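Long-range contact in cyanate lyase C-terminal domain-containing protein (Tetranychus urticae, PDB 5UK3), which probably catalyses the bicarbonate-dependent breakdown of cyanate to ammonia and carbon dioxide, as a cyanase built from ten copies of the chain: residues 120-133 with 143-155. Numbering follows the deposited sequence.
Sequences FGDGIMSAIDCKID and ILRIDGKFLPYYK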
loop_
_atom_site.group_PDB
_atom_site.type_symbol
_atom_site.label_atom_id
_atom_site.label_comp_id
_atom_site.label_asym_id
_atom_site.label_seq_id
_atom_site.Cartn_x
_atom_site.Cartn_y
_atom_site.Cartn_z
ATOM N N PHE I 120 -3.324 -15.457 31.359
ATOM C CA PHE I 120 -4.780 -15.566 31.146
ATOM C C PHE I 120 -5.254 -16.743 30.277
ATOM O O PHE I 120 -6.354 -17.245 30.468
ATOM C CB PHE I 120 -5.304 -14.320 30.468
ATOM C CG PHE I 120 -5.135 -13.068 31.269
ATOM C CD1 PHE I 120 -3.932 -12.388 31.241
ATOM C CD2 PHE I 120 -6.174 -12.554 32.027
ATOM C CE1 PHE I 120 -3.769 -11.215 31.967
ATOM C CE2 PHE I 120 -6.017 -11.384 32.746
ATOM C CZ PHE I 120 -4.814 -10.707 32.707
ATOM N N GLY I 121 -4.449 -17.159 29.316
ATOM C CA GLY I 121 -4.799 -18.242 28.425
ATOM C C GLY I 121 -4.915 -17.727 27.007
ATOM O O GLY I 121 -4.532 -16.606 26.712
ATOM N N ASP I 122 -5.451 -18.560 26.136
ATOM C CA ASP I 122 -5.601 -18.222 24.770
ATOM C C ASP I 122 -6.815 -17.334 24.583
ATOM O O ASP I 122 -7.960 -17.783 24.525
ATOM C CB ASP I 122 -5.779 -19.473 23.967
ATOM C CG ASP I 122 -5.961 -19.195 22.494
ATOM O OD1 ASP I 122 -5.554 -18.095 22.015
ATOM O OD2 ASP I 122 -6.470 -20.111 21.785
ATOM N N GLY I 123 -6.555 -16.053 24.455
ATOM C CA GLY I 123 -7.602 -15.093 24.181
ATOM C C GLY I 123 -7.015 -13.751 23.785
ATOM O O GLY I 123 -5.888 -13.669 23.276
ATOM N N ILE I 124 -7.797 -12.715 24.039
ATOM C CA ILE I 124 -7.428 -11.350 23.797
ATOM C C ILE I 124 -7.932 -10.428 24.884
ATOM O O ILE I 124 -8.789 -10.800 25.669
ATOM C CB ILE I 124 -8.079 -10.854 22.522
ATOM C CG1 ILE I 124 -9.585 -10.897 22.652
ATOM C CG2 ILE I 124 -7.598 -11.685 21.351
ATOM C CD1 ILE I 124 -10.225 -9.971 21.712
ATOM N N MET I 125 -7.415 -9.214 24.884
ATOM C CA MET I 125 -7.924 -8.168 25.728
ATOM C C MET I 125 -8.801 -7.271 24.882
ATOM O O MET I 125 -8.331 -6.784 23.862
ATOM C CB MET I 125 -6.782 -7.342 26.301
ATOM C CG MET I 125 -7.287 -6.291 27.271
ATOM S SD MET I 125 -6.122 -4.959 27.534
ATOM C CE MET I 125 -6.683 -3.910 26.163
ATOM N N SER I 126 -10.054 -7.088 25.300
ATOM C CA SER I 126 -11.027 -6.356 24.542
ATOM C C SER I 126 -10.693 -4.879 24.495
ATOM O O SER I 126 -10.203 -4.325 25.473
ATOM C CB SER I 126 -12.404 -6.522 25.155
ATOM O OG SER I 126 -13.422 -6.126 24.229
ATOM N N ALA I 127 -10.978 -4.251 23.335
ATOM C CA ALA I 127 -10.897 -2.768 23.148
ATOM C C ALA I 127 -12.276 -2.108 23.283
ATOM O O ALA I 127 -12.387 -0.887 23.262
ATOM C CB ALA I 127 -10.296 -2.440 21.790
ATOM N N ILE I 128 -13.296 -2.925 23.524
ATOM C CA ILE I 128 -14.656 -2.483 23.614
ATOM C C ILE I 128 -15.041 -2.296 25.082
ATOM O O ILE I 128 -15.445 -1.196 25.483
ATOM C CB ILE I 128 -15.556 -3.503 22.933
ATOM C CG1 ILE I 128 -15.049 -3.782 21.526
ATOM C CG2 ILE I 128 -16.987 -3.031 22.914
ATOM C CD1 ILE I 128 -14.926 -2.573 20.621
ATOM N N ASP I 129 -14.889 -3.335 25.886
ATOM C CA ASP I 129 -15.057 -3.232 27.329
ATOM C C ASP I 129 -13.687 -2.900 27.935
ATOM O O ASP I 129 -12.930 -3.780 28.330
ATOM C CB ASP I 129 -15.607 -4.552 27.900
ATOM C CG ASP I 129 -15.906 -4.485 29.419
ATOM O OD1 ASP I 129 -15.689 -3.418 30.028
ATOM O OD2 ASP I 129 -16.337 -5.516 29.989
ATOM N N CYS I 130 -13.397 -1.623 28.021
ATOM C CA CYS I 130 -12.054 -1.170 28.299
ATOM C C CYS I 130 -12.061 0.207 28.965
ATOM O O CYS I 130 -12.711 1.115 28.445
ATOM C CB CYS I 130 -11.310 -1.110 26.975
ATOM S SG CYS I 130 -9.529 -1.161 27.166
ATOM N N LYS I 131 -11.358 0.367 30.074
ATOM C CA LYS I 131 -11.277 1.637 30.780
ATOM C C LYS I 131 -9.871 2.170 30.708
ATOM O O LYS I 131 -8.972 1.651 31.369
ATOM C CB LYS I 131 -11.631 1.495 32.260
ATOM C CG LYS I 131 -13.002 0.968 32.533
ATOM C CD LYS I 131 -13.210 0.629 34.011
ATOM C CE LYS I 131 -14.534 -0.130 34.222
ATOM N NZ LYS I 131 -14.375 -1.535 34.739
ATOM N N ILE I 132 -9.673 3.234 29.954
ATOM C CA ILE I 132 -8.402 3.917 29.913
ATOM C C ILE I 132 -8.394 4.947 31.025
ATOM O O ILE I 132 -9.411 5.487 31.390
ATOM C CB ILE I 132 -8.150 4.683 28.604
ATOM C CG1 ILE I 132 -8.618 3.930 27.349
ATOM C CG2 ILE I 132 -6.679 5.063 28.461
ATOM C CD1 ILE I 132 -8.004 2.585 27.226
ATOM N N ASP I 133 -7.215 5.199 31.561
ATOM C CA ASP I 133 -6.991 6.247 32.528
ATOM C C ASP I 133 -5.640 6.858 32.245
ATOM O O ASP I 133 -4.723 6.132 31.837
ATOM C CB ASP I 133 -7.003 5.612 33.895
ATOM C CG ASP I 133 -6.803 6.609 34.988
ATOM O OD1 ASP I 133 -7.705 7.483 35.145
ATOM O OD2 ASP I 133 -5.760 6.521 35.701
ATOM N N ILE I 143 1.363 8.475 32.744
ATOM C CA ILE I 143 1.002 7.163 33.211
ATOM C C ILE I 143 -0.331 6.783 32.676
ATOM O O ILE I 143 -1.341 7.376 33.015
ATOM C CB ILE I 143 1.044 7.117 34.737
ATOM C CG1 ILE I 143 2.525 7.193 35.094
ATOM C CG2 ILE I 143 0.395 5.850 35.274
ATOM C CD1 ILE I 143 2.854 7.260 36.525
ATOM N N LEU I 144 -0.307 5.776 31.848
ATOM C CA LEU I 144 -1.433 5.388 31.056
ATOM C C LEU I 144 -1.830 4.019 31.551
ATOM O O LEU I 144 -1.040 3.099 31.454
ATOM C CB LEU I 144 -0.994 5.381 29.589
ATOM C CG LEU I 144 -1.964 4.910 28.525
ATOM C CD1 LEU I 144 -3.121 5.868 28.555
ATOM C CD2 LEU I 144 -1.468 4.852 27.085
ATOM N N ARG I 145 -3.025 3.878 32.094
ATOM C CA ARG I 145 -3.500 2.596 32.622
ATOM C C ARG I 145 -4.671 2.107 31.806
ATOM O O ARG I 145 -5.634 2.804 31.652
ATOM C CB ARG I 145 -3.925 2.778 34.068
ATOM C CG ARG I 145 -4.506 1.559 34.745
ATOM C CD ARG I 145 -4.806 1.884 36.209
ATOM N NE ARG I 145 -5.055 0.704 37.053
ATOM C CZ ARG I 145 -6.172 -0.022 37.055
ATOM N NH1 ARG I 145 -7.214 0.279 36.257
ATOM N NH2 ARG I 145 -6.273 -1.066 37.859
ATOM N N ILE I 146 -4.566 0.910 31.273
ATOM C CA ILE I 146 -5.598 0.331 30.426
ATOM C C ILE I 146 -6.158 -0.898 31.132
ATOM O O ILE I 146 -5.392 -1.770 31.518
ATOM C CB ILE I 146 -5.021 -0.051 29.052
ATOM C CG1 ILE I 146 -4.452 1.190 28.361
ATOM C CG2 ILE I 146 -6.098 -0.693 28.194
ATOM C CD1 ILE I 146 -3.723 0.910 27.065
ATOM N N ASP I 147 -7.482 -0.997 31.245
ATOM C CA ASP I 147 -8.142 -2.055 32.039
ATOM C C ASP I 147 -9.228 -2.716 31.184
ATOM O O ASP I 147 -10.322 -2.198 31.053
ATOM C CB ASP I 147 -8.715 -1.426 33.318
ATOM C CG ASP I 147 -9.592 -2.389 34.140
ATOM O OD1 ASP I 147 -9.745 -3.562 33.728
ATOM O OD2 ASP I 147 -10.151 -1.963 35.199
ATOM N N GLY I 148 -8.914 -3.872 30.625
ATOM C CA GLY I 148 -9.752 -4.505 29.635
ATOM C C GLY I 148 -10.228 -5.878 30.034
ATOM O O GLY I 148 -9.578 -6.554 30.790
ATOM N N LYS I 149 -11.365 -6.293 29.481
ATOM C CA LYS I 149 -11.850 -7.624 29.699
ATOM C C LYS I 149 -10.996 -8.582 28.878
ATOM O O LYS I 149 -10.720 -8.331 27.716
ATOM C CB LYS I 149 -13.332 -7.754 29.294
ATOM C CG LYS I 149 -13.871 -9.169 29.416
ATOM C CD LYS I 149 -15.386 -9.234 29.519
ATOM C CE LYS I 149 -15.817 -10.294 30.554
ATOM N NZ LYS I 149 -17.308 -10.322 30.722
ATOM N N PHE I 150 -10.653 -9.711 29.480
ATOM C CA PHE I 150 -10.070 -10.804 28.778
ATOM C C PHE I 150 -11.195 -11.666 28.209
ATOM O O PHE I 150 -12.075 -12.094 28.944
ATOM C CB PHE I 150 -9.219 -11.637 29.733
ATOM C CG PHE I 150 -8.620 -12.843 29.092
ATOM C CD1 PHE I 150 -7.595 -12.693 28.159
ATOM C CD2 PHE I 150 -9.131 -14.101 29.369
ATOM C CE1 PHE I 150 -7.076 -13.771 27.518
ATOM C CE2 PHE I 150 -8.617 -15.187 28.740
ATOM C CZ PHE I 150 -7.575 -15.031 27.815
ATOM N N LEU I 151 -11.144 -11.949 26.905
ATOM C CA LEU I 151 -12.105 -12.827 26.250
ATOM C C LEU I 151 -11.358 -14.040 25.766
ATOM O O LEU I 151 -10.517 -13.930 24.895
ATOM C CB LEU I 151 -12.701 -12.201 25.010
ATOM C CG LEU I 151 -13.557 -10.979 25.143
ATOM C CD1 LEU I 151 -13.982 -10.357 23.809
ATOM C CD2 LEU I 151 -14.771 -11.252 26.029
ATOM N N PRO I 152 -11.707 -15.214 26.277
ATOM C CA PRO I 152 -11.038 -16.388 25.744
ATOM C C PRO I 152 -11.634 -16.813 24.406
ATOM O O PRO I 152 -12.827 -16.624 24.182
ATOM C CB PRO I 152 -11.289 -17.428 26.816
ATOM C CG PRO I 152 -12.564 -17.027 27.444
ATOM C CD PRO I 152 -12.672 -15.538 27.333
ATOM N N TYR I 153 -10.808 -17.384 23.538
ATOM C CA TYR I 153 -11.289 -17.968 22.300
ATOM C C TYR I 153 -12.247 -19.131 22.547
ATOM O O TYR I 153 -12.082 -19.899 23.498
ATOM C CB TYR I 153 -10.137 -18.490 21.462
ATOM C CG TYR I 153 -9.571 -17.488 20.533
ATOM C CD1 TYR I 153 -10.155 -17.271 19.296
ATOM C CD2 TYR I 153 -8.450 -16.760 20.874
ATOM C CE1 TYR I 153 -9.646 -16.338 18.411
ATOM C CE2 TYR I 153 -7.944 -15.801 20.018
ATOM C CZ TYR I 153 -8.535 -15.621 18.787
ATOM O OH TYR I 153 -8.024 -14.714 17.935
ATOM N N TYR I 154 -13.215 -19.275 21.645
ATOM C CA TYR I 154 -14.157 -20.397 21.622
ATOM C C TYR I 154 -13.355 -21.692 21.498
ATOM O O TYR I 154 -12.379 -21.765 20.738
ATOM C CB TYR I 154 -15.120 -20.205 20.458
ATOM C CG TYR I 154 -16.016 -21.352 20.165
ATOM C CD1 TYR I 154 -16.900 -21.808 21.095
ATOM C CD2 TYR I 154 -16.007 -21.960 18.910
ATOM C CE1 TYR I 154 -17.739 -22.870 20.808
ATOM C CE2 TYR I 154 -16.839 -23.028 18.615
ATOM C CZ TYR I 154 -17.694 -23.480 19.577
ATOM O OH TYR I 154 -18.524 -24.526 19.297
ATOM N N LYS I 155 -13.718 -22.676 22.305
ATOM C CA LYS I 155 -12.909 -23.898 22.468
ATOM C C LYS I 155 -13.633 -25.120 21.866
ATOM O O LYS I 155 -13.243 -26.264 22.096
ATOM C CB LYS I 155 -12.521 -24.083 23.935
#
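Ile124 and Leu151 exchange two backbone hydrogen bonds where strand 123-126 runs antiparallel to 143-152. The chain then turns a corner at 127-129, and 130-133 pairs with the same strand, antiparallel, the two segment directions 174° apart, making one interrupted hairpin. On both sides of the break the 143-152 strand stays bonded: Ser126 N gives to Lys149 O (2.8 Å), and Lys149 N gives to Asp129 O (3.2 Å). Phe150, its CG anti to the backbone N (chi1 177°), brings its ring against Ile116 of helix 96-120 and Phe120, whose CB sits over one face, 3.5 Å from the ring centroid, a CH-pi contact. Gly123 suits its place, since a CB there would collide with this ring and with Leu151 O. Replacing Phe150 by alanine would remove the ring and is likely to leave a gap against Phe120 CB and Ile116, loosening helix 96-120 from the hairpin. On the same face, Ile146 CG2 meets Cys130 SG at 3.6 Å and Met125 CE at 3.8 Å, sulfur side chains filling in beside a beta-branched one. Asp147, on the opposite face, and Asp129, at the corner, form salt bridges with Arg141 of a second subunit, whose strand continues the sheet. Phe150 thus joins helix to hairpin, while carboxylates, and Met125 against Phe101 of that subunit, tie the hairpin into the assembly.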